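Local coordinates for condensin complex subunit 3 (Schizosaccharomyces pombe, PDB 5OQR), which serves as a HEAT-repeat regulatory subunit of condensin, the complex required to convert interphase chromatin into condensed, mitotic-like chromosomes, at residues 316-321 with 370-375; 405-410 with 470-475; 422-427 with 480-485; 461-466 with 507-512. All coordinates share one frame; numbering follows the deposited sequence.

Contact 1 of 4, residues 316-321 with 370-375; sequences TFNEIC and GLSQDM
Asn318 and Ser372 join two helices of the HEAT-repeat solenoid, 308-324 and 356-372, through one side-chain hydrogen bond near the C-terminal end of helix 356-372. The asparagine extends straight off its helix: CG lies anti to the backbone N (chi1 -178°), which carries the amide across toward the serine. There Asn318 ND2 donates to Ser372 OG over 2.9 Å. The hydroxyl oxygen lies almost in the amide plane, where the N-H bonds of that group point, but the bond is bent, with an N-H...O angle of 141°. Ser372 OG also has Ile369 O, one turn back along its own helix, as a hydrogen-bond partner, so a short hydroxyl suits this place: it can stay close to its own backbone and still meet the amide. An alanine here would remove the amide and would probably leave Ser372 OG without its partner from helix 308-324, opening a gap between the two helices. Packing against Leu330 and Met333 helps to bury the asparagine on its own side of the contact. The chain around the serine is held separately by Lys411 NZ, which is hydrogen-bonded to the carbonyl oxygens of Leu371 and Gln373. Beyond the serine the side chain of Gln373 folds back, and its OE1 makes only a loose approach, 4.3 Å, to Asn318 OD1, both atoms being acceptors.

Contact 2 of 4, residues 405-410 with 470-475; sequences HIELLR and FENITS
Glu407 and Asn472 mark the closest backbone approach, their CA atoms 6.8 Å apart, where a continuous helical segment, 405-410, meets a chain that is leaving its helix. In 405-410 the amides of Leu409 and Arg410 bond to the carbonyls of His405 and Ile406, four residues back. The other segment is helical only weakly, at Phe470 and Glu471; from Asn472 onward it is loop, and Ile473 is already extended. Asn472 directs its side chain at the helix and provides much of the buried surface. It lies against the backbone and the CB and CG methylenes of Glu407, with Ile406 and the CB of Arg410 bordering it. The Glu407 and Asn472 side chains cross at about a right angle, carboxylate and amide planes 42° apart. The contact belongs to a HEAT-repeat solenoid: helix 399-412, in HEAT 6, meets the end region of helix 457-471. Asparagine suits such an end, being compact and polar enough for a partly exposed place. Arg410 reaches the backbone carbonyl of the same Asn472. Its CG is anti to the backbone N (chi1 171°) and the chain then bends at chi2 (65°), bringing CD to 3.7 Å from Asn472 O. That oxygen lies at the edge of the guanidinium, in its plane, 3.5 Å from Arg410 NE. The carboxylate of Glu407 has its partner outside the two segments: OE1 forms a salt bridge with a basic side chain of another protein's chain, and a basic side chain of that chain also hydrogen-bonds Ile473 O.

Contact 3 of 4, residues 422-427 with 480-485; sequences LLVEII and NLYMVD
Val424 meets Tyr482 and Asp485, two residues one helical turn apart, and its two methyl groups are divided between them. The apolar part of the contact belongs to CG2, which lies 3.9 Å from Tyr482 CD1 and approaches the ring obliquely. The tyrosine's CG stands anti to its carbonyl carbon (chi1 -66°), a setting that carries the ring across to helix 416-434 beside the valine. Val424 CA and Tyr482 CA are 7.4 Å apart, the nearest such pair here, and a small branched residue suits that spacing: it fills the space with two methyls and needs no long chain. Met486, further along helix 480-495, also packs on Val424.

The second approach is slighter and is also only van der Waals: Val424 CG1 comes to 4.2 Å from Asp485 OD1. Asp485 lies at the margin, partly exposed, and its OD2 is hydrogen-bonded outside the two segments. The backbone oxygens of Val424 and Asp485 each accept from a threonine hydroxyl four residues on, Thr428 and Thr489. Helix 416-434, packed side by side with the start of helix 480-495 in HEAT 7, is part of the stacked-helix arrangement of a HEAT-repeat solenoid.

Contact 4 of 4, residues 461-466 with 507-512; sequences RCLSYV and LECLSL
Cys509 carries the contact with Leu463 and Val466, and the residues before and after it on helix 500-514 serve mostly other neighbours. At the start of the segment Leu507 turns its side chain to Cys531 of helix 518-534, while its carbonyl oxygen accepts from Ser511 and is hydrogen-bonded to Tyr528 OH. Glu508 packs on Gln467, one residue past the other segment. Cys509 follows, aimed straight at helix 457-471. Its SG is anti to the carbonyl carbon (chi1 -71°), and this places the sulfur 3.4 Å from Leu463 O. The same sulfur touches two side chains, lying 4.2 Å from Leu463 CB and 4.1 Å from Val466 CB, so it rests on the surface of one helical turn. The CA atoms of Val466 and Cys509 are only 6.7 Å apart, and a small residue with a polarisable sulfur suits so narrow a gap. Close helix pairing of this kind builds the HEAT-repeat solenoid: 500-514 belongs to HEAT 7 and 457-471 precedes that repeat, while Ile491 of the intervening helix 480-495 also packs on Cys509. Leu510 packs on Ile491 as well, and on Asn524, Leu527 and Tyr528 of helix 518-534. Ser511 then bends back: its OG donates to Leu507 O over 2.9 Å, from above the carbonyl plane, while its backbone N reaches the same oxygen from the opposite face. Ser511 OG is bonded to Tyr528 OH and Thr546 OG1 as well, so a hydroxyl suits this buried site. Leu512 ends the segment, directed toward helix 457-471 and packed on Gln467, Phe470 and Glu471.

All four contacts lie in one region of the HEAT-repeat solenoid. Contact 1 closes before contact 2 begins; their centres are 19 Å apart, and they meet where Leu371 CD2 lies 3.6 Å from Leu408 CA. Contacts 2, 3 and 4 have alternating segments and centres only 12 to 13 Å apart, and they touch one another. Ile406 CG2 touches Leu423 CD2 at 3.6 Å, joining contacts 2 and 3, and Ile427 CG1 reaches Tyr465 CB at 3.5 Å, joining contacts 3 and 4. Helix 457-471 serves both contacts 2 and 4, and another protein's chain touches both.

Contact 1 of 4, residues 316-321 with 370-375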
loop_
_atom_site.group_PDB
_atom_site.type_symbol
_atom_site.label_atom_id
_atom_site.label_comp_id
_atom_site.label_asym_id
_atom_site.label_seq_id
_atom_site.Cartn_x
_atom_site.Cartn_y
_atom_site.Cartn_z
ATOM N N THR A 316 -8.195 14.696 -18.910
ATOM C CA THR A 316 -8.582 13.381 -18.409
ATOM C C THR A 316 -9.696 12.779 -19.255
ATOM O O THR A 316 -9.664 11.584 -19.571
ATOM C CB THR A 316 -9.018 13.482 -16.947
ATOM O OG1 THR A 316 -8.005 14.150 -16.185
ATOM C CG2 THR A 316 -9.243 12.094 -16.363
ATOM N N PHE A 317 -10.695 13.586 -19.615
ATOM C CA PHE A 317 -11.748 13.128 -20.513
ATOM C C PHE A 317 -11.151 12.583 -21.804
ATOM O O PHE A 317 -11.530 11.505 -22.276
ATOM C CB PHE A 317 -12.712 14.282 -20.795
ATOM C CG PHE A 317 -13.680 14.015 -21.911
ATOM C CD1 PHE A 317 -14.920 13.465 -21.653
ATOM C CD2 PHE A 317 -13.356 14.336 -23.218
ATOM C CE1 PHE A 317 -15.812 13.226 -22.676
ATOM C CE2 PHE A 317 -14.244 14.097 -24.244
ATOM C CZ PHE A 317 -15.474 13.544 -23.972
ATOM N N ASN A 318 -10.208 13.322 -22.387
ATOM C CA ASN A 318 -9.523 12.850 -23.585
ATOM C C ASN A 318 -8.739 11.575 -23.296
ATOM O O ASN A 318 -8.674 10.672 -24.137
ATOM C CB ASN A 318 -8.603 13.953 -24.112
ATOM C CG ASN A 318 -7.878 13.560 -25.380
ATOM O OD1 ASN A 318 -8.488 13.419 -26.435
ATOM N ND2 ASN A 318 -6.566 13.400 -25.286
ATOM N N GLU A 319 -8.145 11.483 -22.107
ATOM C CA GLU A 319 -7.394 10.288 -21.737
ATOM C C GLU A 319 -8.306 9.072 -21.628
ATOM O O GLU A 319 -7.952 7.980 -22.086
ATOM C CB GLU A 319 -6.665 10.536 -20.418
ATOM C CG GLU A 319 -5.346 9.810 -20.279
ATOM C CD GLU A 319 -4.445 10.458 -19.248
ATOM O OE1 GLU A 319 -4.486 10.039 -18.073
ATOM O OE2 GLU A 319 -3.707 11.400 -19.610
ATOM N N ILE A 320 -9.483 9.243 -21.025
ATOM C CA ILE A 320 -10.427 8.138 -20.879
ATOM C C ILE A 320 -10.882 7.648 -22.248
ATOM O O ILE A 320 -10.758 6.463 -22.580
ATOM C CB ILE A 320 -11.626 8.571 -20.014
ATOM C CG1 ILE A 320 -11.172 8.857 -18.582
ATOM C CG2 ILE A 320 -12.716 7.502 -20.016
ATOM C CD1 ILE A 320 -12.183 9.625 -17.763
ATOM N N CYS A 321 -11.421 8.558 -23.062
ATOM C CA CYS A 321 -12.026 8.159 -24.329
ATOM C C CYS A 321 -11.037 7.414 -25.215
ATOM O O CYS A 321 -11.419 6.487 -25.937
ATOM C CB CYS A 321 -12.569 9.389 -25.054
ATOM S SG CYS A 321 -13.946 10.189 -24.212
ATOM N N GLY A 370 -2.054 17.137 -26.606
ATOM C CA GLY A 370 -1.365 17.133 -27.884
ATOM C C GLY A 370 -0.499 15.906 -28.075
ATOM O O GLY A 370 -0.424 15.354 -29.175
ATOM N N LEU A 371 0.172 15.464 -27.012
ATOM C CA LEU A 371 0.960 14.240 -27.084
ATOM C C LEU A 371 0.101 13.020 -27.380
ATOM O O LEU A 371 0.616 12.025 -27.899
ATOM C CB LEU A 371 1.725 14.035 -25.776
ATOM C CG LEU A 371 2.967 14.910 -25.601
ATOM C CD1 LEU A 371 3.369 14.997 -24.143
ATOM C CD2 LEU A 371 4.113 14.371 -26.430
ATOM N N SER A 372 -1.194 13.072 -27.071
ATOM C CA SER A 372 -2.064 11.924 -27.293
ATOM C C SER A 372 -2.522 11.815 -28.739
ATOM O O SER A 372 -2.814 10.710 -29.210
ATOM C CB SER A 372 -3.281 12.010 -26.376
ATOM O OG SER A 372 -4.129 13.075 -26.761
ATOM N N GLN A 373 -2.596 12.933 -29.455
ATOM C CA GLN A 373 -3.131 12.922 -30.809
ATOM C C GLN A 373 -2.190 12.187 -31.754
ATOM O O GLN A 373 -0.967 12.289 -31.640
ATOM C CB GLN A 373 -3.337 14.349 -31.320
ATOM C CG GLN A 373 -3.990 15.314 -30.344
ATOM C CD GLN A 373 -5.434 14.968 -30.043
ATOM O OE1 GLN A 373 -5.778 13.808 -29.811
ATOM N NE2 GLN A 373 -6.295 15.979 -30.053
ATOM N N ASP A 374 -2.766 11.445 -32.694
ATOM C CA ASP A 374 -2.030 10.920 -33.841
ATOM C C ASP A 374 -2.476 11.767 -35.029
ATOM O O ASP A 374 -3.487 11.482 -35.672
ATOM C CB ASP A 374 -2.292 9.439 -34.065
ATOM C CG ASP A 374 -1.436 8.863 -35.175
ATOM O OD1 ASP A 374 -1.765 7.767 -35.674
ATOM O OD2 ASP A 374 -0.436 9.510 -35.551
ATOM N N MET A 375 -1.713 12.823 -35.303
ATOM C CA MET A 375 -2.169 13.904 -36.173
ATOM C C MET A 375 -1.748 13.610 -37.604
ATOM O O MET A 375 -0.609 13.869 -37.999
ATOM C CB MET A 375 -1.632 15.251 -35.696
ATOM C CG MET A 375 -0.168 15.281 -35.264
ATOM S SD MET A 375 0.179 16.773 -34.313
ATOM C CE MET A 375 -0.616 16.362 -32.759
#

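Contact 2 of 4, residues 405-410 with 470-475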
loop_
_atom_site.group_PDB
_atom_site.type_symbol
_atom_site.label_atom_id
_atom_site.label_comp_id
_atom_site.label_asym_id
_atom_site.label_seq_id
_atom_site.Cartn_x
_atom_site.Cartn_y
_atom_site.Cartn_z
ATOM N N HIS A 405 7.369 20.219 -23.873
ATOM C CA HIS A 405 7.525 20.898 -25.155
ATOM C C HIS A 405 8.457 20.122 -26.071
ATOM O O HIS A 405 8.140 19.878 -27.240
ATOM C CB HIS A 405 8.051 22.316 -24.941
ATOM C CG HIS A 405 6.981 23.322 -24.664
ATOM N ND1 HIS A 405 6.605 23.679 -23.388
ATOM C CD2 HIS A 405 6.202 24.044 -25.501
ATOM C CE1 HIS A 405 5.642 24.580 -23.451
ATOM N NE2 HIS A 405 5.379 24.818 -24.722
ATOM N N ILE A 406 9.623 19.734 -25.555
ATOM C CA ILE A 406 10.597 19.016 -26.367
ATOM C C ILE A 406 10.116 17.603 -26.667
ATOM O O ILE A 406 10.425 17.048 -27.728
ATOM C CB ILE A 406 11.963 19.024 -25.660
ATOM C CG1 ILE A 406 12.491 20.461 -25.593
ATOM C CG2 ILE A 406 12.953 18.103 -26.375
ATOM C CD1 ILE A 406 13.775 20.636 -24.813
ATOM N N GLU A 407 9.360 16.996 -25.753
ATOM C CA GLU A 407 8.792 15.680 -26.020
ATOM C C GLU A 407 7.752 15.750 -27.131
ATOM O O GLU A 407 7.722 14.890 -28.018
ATOM C CB GLU A 407 8.181 15.113 -24.740
ATOM C CG GLU A 407 7.523 13.758 -24.900
ATOM C CD GLU A 407 6.954 13.232 -23.595
ATOM O OE1 GLU A 407 7.208 13.853 -22.540
ATOM O OE2 GLU A 407 6.250 12.201 -23.624
ATOM N N LEU A 408 6.893 16.769 -27.098
ATOM C CA LEU A 408 5.908 16.952 -28.158
ATOM C C LEU A 408 6.574 17.328 -29.475
ATOM O O LEU A 408 6.097 16.937 -30.545
ATOM C CB LEU A 408 4.900 18.019 -27.735
ATOM C CG LEU A 408 3.780 18.393 -28.703
ATOM C CD1 LEU A 408 2.922 17.197 -29.048
ATOM C CD2 LEU A 408 2.938 19.497 -28.089
ATOM N N LEU A 409 7.674 18.076 -29.419
ATOM C CA LEU A 409 8.431 18.376 -30.627
ATOM C C LEU A 409 8.899 17.095 -31.306
ATOM O O LEU A 409 8.696 16.906 -32.510
ATOM C CB LEU A 409 9.620 19.270 -30.276
ATOM C CG LEU A 409 10.229 20.083 -31.415
ATOM C CD1 LEU A 409 9.364 21.292 -31.724
ATOM C CD2 LEU A 409 11.642 20.504 -31.063
ATOM N N ARG A 410 9.529 16.200 -30.542
ATOM C CA ARG A 410 9.955 14.912 -31.082
ATOM C C ARG A 410 8.809 14.192 -31.775
ATOM O O ARG A 410 8.982 13.632 -32.863
ATOM C CB ARG A 410 10.519 14.041 -29.957
ATOM C CG ARG A 410 10.810 12.596 -30.346
ATOM C CD ARG A 410 11.917 12.506 -31.379
ATOM N NE ARG A 410 12.135 11.131 -31.819
ATOM C CZ ARG A 410 11.573 10.579 -32.889
ATOM N NH1 ARG A 410 10.747 11.276 -33.657
ATOM N NH2 ARG A 410 11.839 9.317 -33.196
ATOM N N PHE A 470 18.757 14.373 -25.624
ATOM C CA PHE A 470 19.238 13.005 -25.504
ATOM C C PHE A 470 18.305 12.117 -24.694
ATOM O O PHE A 470 18.510 10.899 -24.665
ATOM C CB PHE A 470 20.637 13.009 -24.888
ATOM C CG PHE A 470 21.665 13.669 -25.758
ATOM C CD1 PHE A 470 22.074 13.072 -26.935
ATOM C CD2 PHE A 470 22.210 14.891 -25.411
ATOM C CE1 PHE A 470 23.010 13.674 -27.744
ATOM C CE2 PHE A 470 23.150 15.497 -26.217
ATOM C CZ PHE A 470 23.550 14.886 -27.385
ATOM N N GLU A 471 17.290 12.688 -24.048
ATOM C CA GLU A 471 16.247 11.886 -23.426
ATOM C C GLU A 471 15.257 11.330 -24.437
ATOM O O GLU A 471 14.554 10.364 -24.124
ATOM C CB GLU A 471 15.483 12.719 -22.394
ATOM C CG GLU A 471 15.902 12.477 -20.959
ATOM C CD GLU A 471 15.269 13.461 -19.994
ATOM O OE1 GLU A 471 14.296 14.139 -20.390
ATOM O OE2 GLU A 471 15.745 13.563 -18.844
ATOM N N ASN A 472 15.190 11.908 -25.636
ATOM C CA ASN A 472 14.154 11.581 -26.609
ATOM C C ASN A 472 14.695 10.885 -27.852
ATOM O O ASN A 472 13.972 10.777 -28.848
ATOM C CB ASN A 472 13.400 12.848 -27.010
ATOM C CG ASN A 472 12.350 13.243 -25.998
ATOM O OD1 ASN A 472 12.596 14.068 -25.121
ATOM N ND2 ASN A 472 11.171 12.647 -26.109
ATOM N N ILE A 473 15.939 10.411 -27.825
ATOM C CA ILE A 473 16.483 9.606 -28.907
ATOM C C ILE A 473 17.002 8.303 -28.320
ATOM O O ILE A 473 17.308 8.206 -27.130
ATOM C CB ILE A 473 17.591 10.338 -29.693
ATOM C CG1 ILE A 473 18.692 10.827 -28.753
ATOM C CG2 ILE A 473 16.999 11.505 -30.460
ATOM C CD1 ILE A 473 19.947 11.247 -29.472
ATOM N N THR A 474 17.091 7.286 -29.179
ATOM C CA THR A 474 17.385 5.930 -28.743
ATOM C C THR A 474 18.668 5.343 -29.313
ATOM O O THR A 474 19.187 4.382 -28.736
ATOM C CB THR A 474 16.222 4.994 -29.105
ATOM O OG1 THR A 474 15.812 5.236 -30.455
ATOM C CG2 THR A 474 15.047 5.219 -28.165
ATOM N N SER A 475 19.189 5.874 -30.417
ATOM C CA SER A 475 20.411 5.351 -31.011
ATOM C C SER A 475 21.260 6.508 -31.514
ATOM O O SER A 475 20.764 7.609 -31.759
ATOM C CB SER A 475 20.116 4.377 -32.157
ATOM O OG SER A 475 19.375 5.010 -33.185
#

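Contact 3 of 4, residues 422-427 with 480-485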
loop_
_atom_site.group_PDB
_atom_site.type_symbol
_atom_site.label_atom_id
_atom_site.label_comp_id
_atom_site.label_asym_id
_atom_site.label_seq_id
_atom_site.Cartn_x
_atom_site.Cartn_y
_atom_site.Cartn_z
ATOM N N LEU A 422 16.606 20.147 -35.775
ATOM C CA LEU A 422 15.789 21.263 -35.317
ATOM C C LEU A 422 16.198 21.708 -33.921
ATOM O O LEU A 422 16.437 22.896 -33.680
ATOM C CB LEU A 422 14.314 20.867 -35.345
ATOM C CG LEU A 422 13.331 21.880 -34.755
ATOM C CD1 LEU A 422 13.460 23.228 -35.443
ATOM C CD2 LEU A 422 11.911 21.354 -34.868
ATOM N N LEU A 423 16.283 20.765 -32.981
ATOM C CA LEU A 423 16.527 21.139 -31.595
ATOM C C LEU A 423 17.934 21.687 -31.397
ATOM O O LEU A 423 18.159 22.486 -30.484
ATOM C CB LEU A 423 16.276 19.938 -30.683
ATOM C CG LEU A 423 16.302 20.182 -29.171
ATOM C CD1 LEU A 423 15.501 21.410 -28.773
ATOM C CD2 LEU A 423 15.755 18.966 -28.460
ATOM N N VAL A 424 18.889 21.280 -32.233
ATOM C CA VAL A 424 20.217 21.885 -32.179
ATOM C C VAL A 424 20.164 23.319 -32.686
ATOM O O VAL A 424 20.815 24.212 -32.128
ATOM C CB VAL A 424 21.228 21.038 -32.974
ATOM C CG1 VAL A 424 22.533 21.799 -33.183
ATOM C CG2 VAL A 424 21.506 19.734 -32.243
ATOM N N GLU A 425 19.399 23.567 -33.751
ATOM C CA GLU A 425 19.213 24.936 -34.220
ATOM C C GLU A 425 18.635 25.807 -33.115
ATOM O O GLU A 425 19.143 26.898 -32.838
ATOM C CB GLU A 425 18.305 24.952 -35.450
ATOM C CG GLU A 425 18.912 24.296 -36.676
ATOM C CD GLU A 425 17.891 24.056 -37.772
ATOM O OE1 GLU A 425 16.717 24.439 -37.586
ATOM O OE2 GLU A 425 18.261 23.483 -38.820
ATOM N N ILE A 426 17.577 25.328 -32.459
ATOM C CA ILE A 426 16.980 26.073 -31.354
ATOM C C ILE A 426 18.022 26.342 -30.277
ATOM O O ILE A 426 18.188 27.477 -29.818
ATOM C CB ILE A 426 15.767 25.311 -30.790
ATOM C CG1 ILE A 426 14.681 25.180 -31.860
ATOM C CG2 ILE A 426 15.214 26.015 -29.553
ATOM C CD1 ILE A 426 13.478 24.372 -31.435
ATOM N N ILE A 427 18.743 25.298 -29.860
ATOM C CA ILE A 427 19.712 25.449 -28.780
ATOM C C ILE A 427 20.764 26.484 -29.148
ATOM O O ILE A 427 21.206 27.269 -28.300
ATOM C CB ILE A 427 20.348 24.087 -28.441
ATOM C CG1 ILE A 427 19.323 23.190 -27.741
ATOM C CG2 ILE A 427 21.574 24.264 -27.545
ATOM C CD1 ILE A 427 19.767 21.757 -27.569
ATOM N N ASN A 480 26.260 11.533 -35.122
ATOM C CA ASN A 480 27.593 11.738 -34.568
ATOM C C ASN A 480 27.922 13.223 -34.498
ATOM O O ASN A 480 28.398 13.720 -33.472
ATOM C CB ASN A 480 28.634 11.003 -35.415
ATOM C CG ASN A 480 28.275 9.552 -35.657
ATOM O OD1 ASN A 480 27.357 9.247 -36.418
ATOM N ND2 ASN A 480 29.003 8.646 -35.017
ATOM N N LEU A 481 27.655 13.953 -35.582
ATOM C CA LEU A 481 28.052 15.356 -35.648
ATOM C C LEU A 481 27.284 16.203 -34.643
ATOM O O LEU A 481 27.850 17.118 -34.033
ATOM C CB LEU A 481 27.847 15.884 -37.066
ATOM C CG LEU A 481 28.814 15.320 -38.106
ATOM C CD1 LEU A 481 28.433 15.796 -39.491
ATOM C CD2 LEU A 481 30.249 15.712 -37.787
ATOM N N TYR A 482 25.996 15.924 -34.458
ATOM C CA TYR A 482 25.239 16.657 -33.454
ATOM C C TYR A 482 25.783 16.383 -32.057
ATOM O O TYR A 482 25.889 17.299 -31.237
ATOM C CB TYR A 482 23.757 16.294 -33.559
ATOM C CG TYR A 482 23.130 16.761 -34.854
ATOM C CD1 TYR A 482 23.301 18.065 -35.297
ATOM C CD2 TYR A 482 22.384 15.895 -35.643
ATOM C CE1 TYR A 482 22.738 18.501 -36.481
ATOM C CE2 TYR A 482 21.818 16.321 -36.830
ATOM C CZ TYR A 482 21.998 17.624 -37.244
ATOM O OH TYR A 482 21.437 18.054 -38.425
ATOM N N MET A 483 26.175 15.139 -31.782
ATOM C CA MET A 483 26.732 14.810 -30.474
ATOM C C MET A 483 28.065 15.504 -30.248
ATOM O O MET A 483 28.255 16.187 -29.236
ATOM C CB MET A 483 26.904 13.302 -30.344
ATOM C CG MET A 483 25.604 12.568 -30.297
ATOM S SD MET A 483 25.790 10.812 -30.591
ATOM C CE MET A 483 24.079 10.357 -30.450
ATOM N N VAL A 484 29.013 15.320 -31.168
ATOM C CA VAL A 484 30.323 15.943 -31.007
ATOM C C VAL A 484 30.163 17.441 -30.820
ATOM O O VAL A 484 30.937 18.073 -30.092
ATOM C CB VAL A 484 31.233 15.614 -32.209
ATOM C CG1 VAL A 484 32.621 16.191 -31.995
ATOM C CG2 VAL A 484 31.329 14.112 -32.423
ATOM N N ASP A 485 29.152 18.031 -31.458
ATOM C CA ASP A 485 28.887 19.455 -31.293
ATOM C C ASP A 485 28.426 19.762 -29.873
ATOM O O ASP A 485 29.037 20.578 -29.174
ATOM C CB ASP A 485 27.839 19.907 -32.311
ATOM C CG ASP A 485 27.750 21.417 -32.423
ATOM O OD1 ASP A 485 26.668 21.926 -32.775
ATOM O OD2 ASP A 485 28.765 22.096 -32.158
#

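Contact 4 of 4, residues 461-466 with 507-512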
loop_
_atom_site.group_PDB
_atom_site.type_symbol
_atom_site.label_atom_id
_atom_site.label_comp_id
_atom_site.label_asym_id
_atom_site.label_seq_id
_atom_site.Cartn_x
_atom_site.Cartn_y
_atom_site.Cartn_z
ATOM N N ARG A 461 19.421 26.944 -19.071
ATOM C CA ARG A 461 18.313 26.647 -19.972
ATOM C C ARG A 461 18.797 25.867 -21.185
ATOM O O ARG A 461 18.110 24.956 -21.658
ATOM C CB ARG A 461 17.625 27.938 -20.413
ATOM C CG ARG A 461 16.302 27.703 -21.131
ATOM C CD ARG A 461 15.820 28.948 -21.850
ATOM N NE ARG A 461 16.066 30.153 -21.068
ATOM C CZ ARG A 461 15.388 30.486 -19.974
ATOM N NH1 ARG A 461 15.687 31.604 -19.328
ATOM N NH2 ARG A 461 14.420 29.700 -19.522
ATOM N N CYS A 462 19.973 26.214 -21.706
ATOM C CA CYS A 462 20.528 25.478 -22.834
ATOM C C CYS A 462 20.765 24.022 -22.462
ATOM O O CYS A 462 20.307 23.110 -23.155
ATOM C CB CYS A 462 21.827 26.135 -23.304
ATOM S SG CYS A 462 21.595 27.715 -24.139
ATOM N N LEU A 463 21.471 23.788 -21.354
ATOM C CA LEU A 463 21.725 22.424 -20.911
ATOM C C LEU A 463 20.430 21.666 -20.661
ATOM O O LEU A 463 20.366 20.457 -20.902
ATOM C CB LEU A 463 22.584 22.437 -19.649
ATOM C CG LEU A 463 24.014 22.954 -19.814
ATOM C CD1 LEU A 463 24.678 23.111 -18.459
ATOM C CD2 LEU A 463 24.824 22.019 -20.697
ATOM N N SER A 464 19.393 22.351 -20.179
ATOM C CA SER A 464 18.093 21.706 -20.041
ATOM C C SER A 464 17.537 21.283 -21.392
ATOM O O SER A 464 16.848 20.262 -21.485
ATOM C CB SER A 464 17.117 22.644 -19.334
ATOM O OG SER A 464 17.569 22.943 -18.027
ATOM N N TYR A 465 17.816 22.051 -22.447
ATOM C CA TYR A 465 17.415 21.637 -23.787
ATOM C C TYR A 465 18.270 20.477 -24.273
ATOM O O TYR A 465 17.772 19.573 -24.950
ATOM C CB TYR A 465 17.522 22.809 -24.765
ATOM C CG TYR A 465 16.456 23.873 -24.630
ATOM C CD1 TYR A 465 15.740 24.038 -23.452
ATOM C CD2 TYR A 465 16.162 24.714 -25.693
ATOM C CE1 TYR A 465 14.769 25.015 -23.340
ATOM C CE2 TYR A 465 15.195 25.689 -25.589
ATOM C CZ TYR A 465 14.503 25.836 -24.412
ATOM O OH TYR A 465 13.538 26.809 -24.313
ATOM N N VAL A 466 19.563 20.498 -23.948
ATOM C CA VAL A 466 20.442 19.386 -24.293
ATOM C C VAL A 466 19.992 18.126 -23.572
ATOM O O VAL A 466 19.951 17.036 -24.155
ATOM C CB VAL A 466 21.903 19.731 -23.949
ATOM C CG1 VAL A 466 22.831 18.619 -24.402
ATOM C CG2 VAL A 466 22.310 21.046 -24.586
ATOM N N LEU A 507 26.973 17.078 -16.052
ATOM C CA LEU A 507 27.194 15.649 -15.855
ATOM C C LEU A 507 25.953 14.842 -16.211
ATOM O O LEU A 507 26.058 13.777 -16.826
ATOM C CB LEU A 507 27.618 15.376 -14.413
ATOM C CG LEU A 507 29.102 15.607 -14.118
ATOM C CD1 LEU A 507 29.346 15.628 -12.627
ATOM C CD2 LEU A 507 29.954 14.535 -14.774
ATOM N N GLU A 508 24.771 15.327 -15.827
ATOM C CA GLU A 508 23.539 14.660 -16.233
ATOM C C GLU A 508 23.428 14.598 -17.751
ATOM O O GLU A 508 22.960 13.598 -18.305
ATOM C CB GLU A 508 22.331 15.378 -15.637
ATOM C CG GLU A 508 22.356 15.486 -14.123
ATOM C CD GLU A 508 21.186 16.279 -13.578
ATOM O OE1 GLU A 508 20.060 15.738 -13.549
ATOM O OE2 GLU A 508 21.388 17.450 -13.192
ATOM N N CYS A 509 23.854 15.659 -18.441
ATOM C CA CYS A 509 23.848 15.644 -19.899
ATOM C C CYS A 509 24.869 14.653 -20.439
ATOM O O CYS A 509 24.587 13.918 -21.391
ATOM C CB CYS A 509 24.134 17.044 -20.445
ATOM S SG CYS A 509 22.815 18.240 -20.213
ATOM N N LEU A 510 26.064 14.627 -19.849
ATOM C CA LEU A 510 27.082 13.678 -20.281
ATOM C C LEU A 510 26.606 12.242 -20.103
ATOM O O LEU A 510 26.869 11.384 -20.952
ATOM C CB LEU A 510 28.373 13.920 -19.503
ATOM C CG LEU A 510 29.517 12.933 -19.730
ATOM C CD1 LEU A 510 29.817 12.755 -21.203
ATOM C CD2 LEU A 510 30.752 13.403 -18.996
ATOM N N SER A 511 25.891 11.966 -19.013
ATOM C CA SER A 511 25.405 10.614 -18.765
ATOM C C SER A 511 24.496 10.145 -19.891
ATOM O O SER A 511 24.632 9.021 -20.386
ATOM C CB SER A 511 24.669 10.562 -17.425
ATOM O OG SER A 511 25.519 10.941 -16.360
ATOM N N LEU A 512 23.560 10.999 -20.312
ATOM C CA LEU A 512 22.599 10.603 -21.337
ATOM C C LEU A 512 23.271 10.358 -22.678
ATOM O O LEU A 512 22.755 9.587 -23.493
ATOM C CB LEU A 512 21.516 11.670 -21.478
ATOM C CG LEU A 512 20.560 11.803 -20.294
ATOM C CD1 LEU A 512 19.741 13.070 -20.412
ATOM C CD2 LEU A 512 19.650 10.591 -20.206
#